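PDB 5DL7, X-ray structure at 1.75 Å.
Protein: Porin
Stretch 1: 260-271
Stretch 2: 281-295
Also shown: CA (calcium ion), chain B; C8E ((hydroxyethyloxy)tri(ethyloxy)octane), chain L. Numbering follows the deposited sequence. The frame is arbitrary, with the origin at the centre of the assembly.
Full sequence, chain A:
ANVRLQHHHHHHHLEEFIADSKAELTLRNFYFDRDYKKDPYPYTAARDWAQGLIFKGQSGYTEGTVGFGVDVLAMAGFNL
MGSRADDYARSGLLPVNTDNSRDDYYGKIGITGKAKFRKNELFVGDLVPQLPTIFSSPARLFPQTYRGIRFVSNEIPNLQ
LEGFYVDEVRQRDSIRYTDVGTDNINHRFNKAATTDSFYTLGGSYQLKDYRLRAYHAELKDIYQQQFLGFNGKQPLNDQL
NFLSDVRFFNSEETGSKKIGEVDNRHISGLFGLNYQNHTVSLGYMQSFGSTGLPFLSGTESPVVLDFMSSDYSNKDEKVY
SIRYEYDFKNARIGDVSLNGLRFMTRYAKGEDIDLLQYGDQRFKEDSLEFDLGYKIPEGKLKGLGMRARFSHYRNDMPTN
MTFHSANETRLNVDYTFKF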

# COMPACT_ATOMS: atom_id res chain seq x y z
N GLY A 260 7.34 -5.07 22.71
CA GLY A 260 8.61 -4.67 23.34
C GLY A 260 9.08 -3.28 22.97
O GLY A 260 8.28 -2.43 22.52
N GLU A 261 10.38 -3.07 23.05
CA GLU A 261 11.01 -1.83 22.62
C GLU A 261 10.72 -1.49 21.20
O GLU A 261 10.81 -2.31 20.31
CB GLU A 261 12.46 -1.88 22.91
CG GLU A 261 13.30 -0.66 22.58
CD GLU A 261 12.91 0.58 23.43
OE1 GLU A 261 12.24 0.49 24.46
OE2 GLU A 261 13.53 1.69 23.07
N VAL A 262 10.39 -0.20 20.96
CA VAL A 262 10.25 0.32 19.62
C VAL A 262 11.02 1.63 19.63
O VAL A 262 10.75 2.50 20.44
CB VAL A 262 8.74 0.60 19.27
CG1 VAL A 262 8.62 1.27 17.89
CG2 VAL A 262 7.91 -0.66 19.35
N ASP A 263 11.91 1.78 18.74
CA ASP A 263 12.88 2.96 18.74
C ASP A 263 13.40 3.15 17.31
O ASP A 263 14.32 2.52 16.90
CB ASP A 263 14.01 2.72 19.79
CG ASP A 263 15.00 3.83 19.70
OD1 ASP A 263 14.50 4.98 19.94
OD2 ASP A 263 16.23 3.73 19.55
N ASN A 264 12.68 3.97 16.55
CA ASN A 264 13.02 4.08 15.15
C ASN A 264 12.77 5.52 14.64
O ASN A 264 11.76 6.10 14.94
CB ASN A 264 12.15 3.11 14.34
CG ASN A 264 12.51 3.17 12.89
OD1 ASN A 264 11.83 3.83 12.07
ND2 ASN A 264 13.55 2.39 12.50
N ARG A 265 13.71 5.96 13.87
CA ARG A 265 13.46 7.08 12.91
C ARG A 265 13.71 6.55 11.57
O ARG A 265 14.67 5.80 11.35
CB ARG A 265 14.41 8.29 13.13
CG ARG A 265 14.04 9.16 14.30
CD ARG A 265 14.18 8.56 15.66
NE ARG A 265 15.53 8.21 15.93
CZ ARG A 265 15.97 7.39 16.88
NH1 ARG A 265 17.28 7.09 16.99
NH2 ARG A 265 15.06 6.75 17.58
N HIS A 266 12.88 6.91 10.60
CA HIS A 266 13.06 6.42 9.25
C HIS A 266 12.91 7.59 8.24
O HIS A 266 11.89 8.31 8.34
CB HIS A 266 12.04 5.30 8.94
CG HIS A 266 12.43 4.55 7.70
ND1 HIS A 266 12.16 5.02 6.45
CD2 HIS A 266 13.16 3.39 7.54
CE1 HIS A 266 12.76 4.21 5.58
NE2 HIS A 266 13.37 3.24 6.23
N ILE A 267 13.92 7.75 7.40
CA ILE A 267 13.83 8.86 6.39
C ILE A 267 13.86 8.18 5.10
O ILE A 267 14.62 7.23 4.87
CB ILE A 267 15.01 9.85 6.67
CG1 ILE A 267 14.92 10.97 5.70
CG2 ILE A 267 16.27 9.13 6.37
CD1 ILE A 267 13.69 11.82 5.94
N SER A 268 13.05 8.65 4.14
CA SER A 268 13.08 8.17 2.76
C SER A 268 12.77 9.29 1.81
O SER A 268 12.02 10.22 2.14
CB SER A 268 12.17 6.98 2.59
OG SER A 268 10.80 7.18 2.89
N GLY A 269 13.41 9.22 0.65
CA GLY A 269 13.16 10.30 -0.37
C GLY A 269 13.35 9.69 -1.74
O GLY A 269 14.22 8.84 -2.00
N LEU A 270 12.55 10.14 -2.65
CA LEU A 270 12.68 9.86 -4.07
C LEU A 270 12.68 11.19 -4.81
O LEU A 270 11.73 12.02 -4.61
CB LEU A 270 11.53 9.00 -4.58
CG LEU A 270 11.66 8.51 -6.05
CD1 LEU A 270 12.72 7.43 -6.26
CD2 LEU A 270 10.28 7.94 -6.44
N PHE A 271 13.69 11.42 -5.61
CA PHE A 271 13.87 12.68 -6.32
C PHE A 271 14.03 12.42 -7.79
O PHE A 271 14.85 11.58 -8.21
CB PHE A 271 15.07 13.41 -5.81
CG PHE A 271 15.07 13.60 -4.32
CD1 PHE A 271 14.36 14.62 -3.76
CD2 PHE A 271 15.69 12.68 -3.50
CE1 PHE A 271 14.32 14.79 -2.38
CE2 PHE A 271 15.65 12.85 -2.08
CZ PHE A 271 14.99 13.93 -1.55
N SER A 281 14.78 8.91 -11.69
CA SER A 281 14.75 9.29 -10.29
C SER A 281 15.82 8.56 -9.46
O SER A 281 16.28 7.44 -9.85
CB SER A 281 13.43 8.97 -9.62
OG SER A 281 12.30 9.54 -10.36
N LEU A 282 16.18 9.11 -8.37
CA LEU A 282 17.07 8.46 -7.43
C LEU A 282 16.37 8.47 -6.11
O LEU A 282 15.73 9.43 -5.67
CB LEU A 282 18.44 9.20 -7.34
CG LEU A 282 19.26 9.33 -8.60
CD1 LEU A 282 20.39 10.28 -8.29
CD2 LEU A 282 19.80 7.92 -8.99
N GLY A 283 16.54 7.36 -5.35
CA GLY A 283 15.91 7.14 -4.09
C GLY A 283 16.93 6.80 -2.99
O GLY A 283 18.04 6.22 -3.23
N TYR A 284 16.69 7.20 -1.75
CA TYR A 284 17.48 6.88 -0.60
C TYR A 284 16.58 6.64 0.58
O TYR A 284 15.58 7.38 0.77
CB TYR A 284 18.49 7.99 -0.22
CG TYR A 284 19.38 7.59 0.88
CD1 TYR A 284 20.33 6.59 0.67
CD2 TYR A 284 19.20 8.05 2.06
CE1 TYR A 284 21.22 6.19 1.70
CE2 TYR A 284 20.11 7.70 3.09
CZ TYR A 284 21.02 6.70 2.90
OH TYR A 284 21.92 6.32 3.97
N MET A 285 16.93 5.61 1.39
CA MET A 285 16.28 5.42 2.67
C MET A 285 17.29 5.09 3.72
O MET A 285 18.27 4.45 3.44
CB MET A 285 15.14 4.38 2.67
CG MET A 285 14.19 4.44 1.49
SD MET A 285 12.63 3.62 1.72
CE MET A 285 13.14 1.89 1.76
N GLN A 286 16.95 5.46 4.93
CA GLN A 286 17.72 4.96 6.08
C GLN A 286 16.94 4.87 7.37
O GLN A 286 16.19 5.77 7.73
CB GLN A 286 18.97 5.86 6.30
CG GLN A 286 19.91 5.45 7.42
CD GLN A 286 21.24 6.21 7.43
OE1 GLN A 286 21.55 6.92 6.49
NE2 GLN A 286 22.09 5.89 8.42
N SER A 287 17.12 3.73 8.05
CA SER A 287 16.65 3.56 9.35
C SER A 287 17.61 3.89 10.42
O SER A 287 18.79 3.49 10.35
CB SER A 287 16.22 2.04 9.44
OG SER A 287 15.60 1.79 10.66
N PHE A 288 17.12 4.51 11.50
CA PHE A 288 17.95 4.84 12.66
C PHE A 288 17.27 4.34 13.93
O PHE A 288 16.08 4.40 14.02
CB PHE A 288 18.10 6.38 12.88
CG PHE A 288 18.68 7.07 11.64
CD1 PHE A 288 17.88 7.44 10.62
CD2 PHE A 288 20.12 7.30 11.59
CE1 PHE A 288 18.44 8.03 9.47
CE2 PHE A 288 20.64 8.05 10.53
CZ PHE A 288 19.77 8.39 9.49
N GLY A 289 18.09 3.99 14.95
CA GLY A 289 17.49 3.59 16.21
C GLY A 289 17.59 2.09 16.51
O GLY A 289 18.16 1.39 15.71
N SER A 290 17.16 1.74 17.69
CA SER A 290 17.32 0.30 18.17
C SER A 290 16.49 -0.72 17.43
O SER A 290 16.80 -1.93 17.54
CB SER A 290 16.91 0.19 19.66
OG SER A 290 17.73 1.07 20.38
N THR A 291 15.49 -0.33 16.72
CA THR A 291 14.61 -1.20 15.94
C THR A 291 14.38 -0.81 14.58
O THR A 291 14.60 0.39 14.25
CB THR A 291 13.27 -1.46 16.70
OG1 THR A 291 12.35 -0.27 16.57
CG2 THR A 291 13.42 -1.80 18.13
N GLY A 292 13.69 -1.62 13.80
CA GLY A 292 13.19 -1.20 12.55
C GLY A 292 11.89 -0.45 12.74
O GLY A 292 11.41 -0.16 13.79
N LEU A 293 11.30 -0.13 11.61
CA LEU A 293 10.09 0.67 11.50
C LEU A 293 8.78 -0.16 11.76
O LEU A 293 8.57 -1.13 11.08
CB LEU A 293 9.91 1.24 10.09
CG LEU A 293 8.72 2.13 9.78
CD1 LEU A 293 8.73 3.41 10.58
CD2 LEU A 293 8.55 2.32 8.29
N PRO A 294 8.01 0.23 12.73
CA PRO A 294 6.65 -0.40 12.88
C PRO A 294 5.61 0.24 12.03
O PRO A 294 5.66 1.43 11.71
CB PRO A 294 6.25 -0.20 14.36
CG PRO A 294 6.91 1.19 14.64
CD PRO A 294 8.17 1.26 13.79
N PHE A 295 4.57 -0.57 11.69
CA PHE A 295 3.39 -0.10 10.98
C PHE A 295 2.26 -1.11 11.15
O PHE A 295 2.58 -2.21 11.63
CB PHE A 295 3.69 0.27 9.49
CG PHE A 295 4.52 -0.78 8.74
CD1 PHE A 295 3.85 -1.82 8.07
CD2 PHE A 295 5.92 -0.67 8.66
CE1 PHE A 295 4.57 -2.75 7.40
CE2 PHE A 295 6.67 -1.61 8.06
CZ PHE A 295 6.00 -2.70 7.44
CA CA B . 12.00 3.00 24.44
C11 C8E L . 17.86 11.12 16.00
O12 C8E L . 17.61 9.99 15.05
C13 C8E L . 18.59 9.94 14.03
C14 C8E L . 19.89 9.45 14.67
O15 C8E L . 19.71 8.28 15.56
C16 C8E L . 21.01 7.76 15.77
C17 C8E L . 20.86 6.47 16.54
O18 C8E L . 20.32 6.82 17.82
C19 C8E L . 20.23 5.64 18.66
C20 C8E L . 19.26 5.87 19.79
O21 C8E L . 17.84 5.72 19.42
O HOH W 1 16.09 1.81 22.59
O HOH W 2 11.82 4.15 22.34
O HOH W 3 14.11 4.24 24.69
O HOH W 4 11.08 5.04 25.23
O HOH W 5 12.72 2.72 26.73

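The two strands run antiparallel, and their pairing follows a strict alternation. Every odd residue from Arg265 to Phe271 spends both its backbone N and O on one partner: Arg265 on Phe288, Ile267 on Gln286, Gly269 on Tyr284 and Phe271 on Leu282. All eight bonds are short; Arg265 N to Phe288 O is 2.8 Å and Ile267 N to Gln286 O is 3.0 Å. The intervening residues turn their N and O away from this partner and offer CA hydrogens instead, as in Ser268 CA to Tyr284 O at 3.3 Å.

Beyond Phe288 the ladder gives way to a turn, and side chains share the bonding with the backbone. Gly289, at phi 108°, leaves no room for a CB, which would lie 2.4 Å from Asp263 O. Asp263 N donates to Thr291 OG1 at 3.0 Å, while Thr291 N returns a bond to Asp263 O at 3.1 Å. Thr291 OG1 donates to Gly292 O, 2.9 Å away, so the hydroxyl both accepts and donates. Asp263 OD2 receives Ser290 N at 2.9 Å, and Asn264 ND2 satisfies Thr291 O at 2.9 Å, with a weaker, bent bond to Ser287 OG at 2.8 Å.

Charged groups are paired as well. Arg265 NH2 forms a salt bridge with Asp263 OD1 at 3.0 Å. The detergent C8E occupies the other guanidinium donors: Arg265 NE reaches its O12 at 2.9 Å, and Arg265 NH1 reaches its O21 at 2.8 Å and O15 at 3.1 Å. C8E O21 in turn donates to Asp263 OD2 at 2.6 Å. Glu261 holds calcium through both carboxylate oxygens: Glu261 OE1 and OE2 lie 2.5 and 2.4 Å from the calcium ion.

Apolar packing fills in around these bonds: Ile267 CG2 meets the edge of the Phe288 ring, 3.9 Å from CE1, and Val262 CG1 rests 3.7 Å from Pro294 CG.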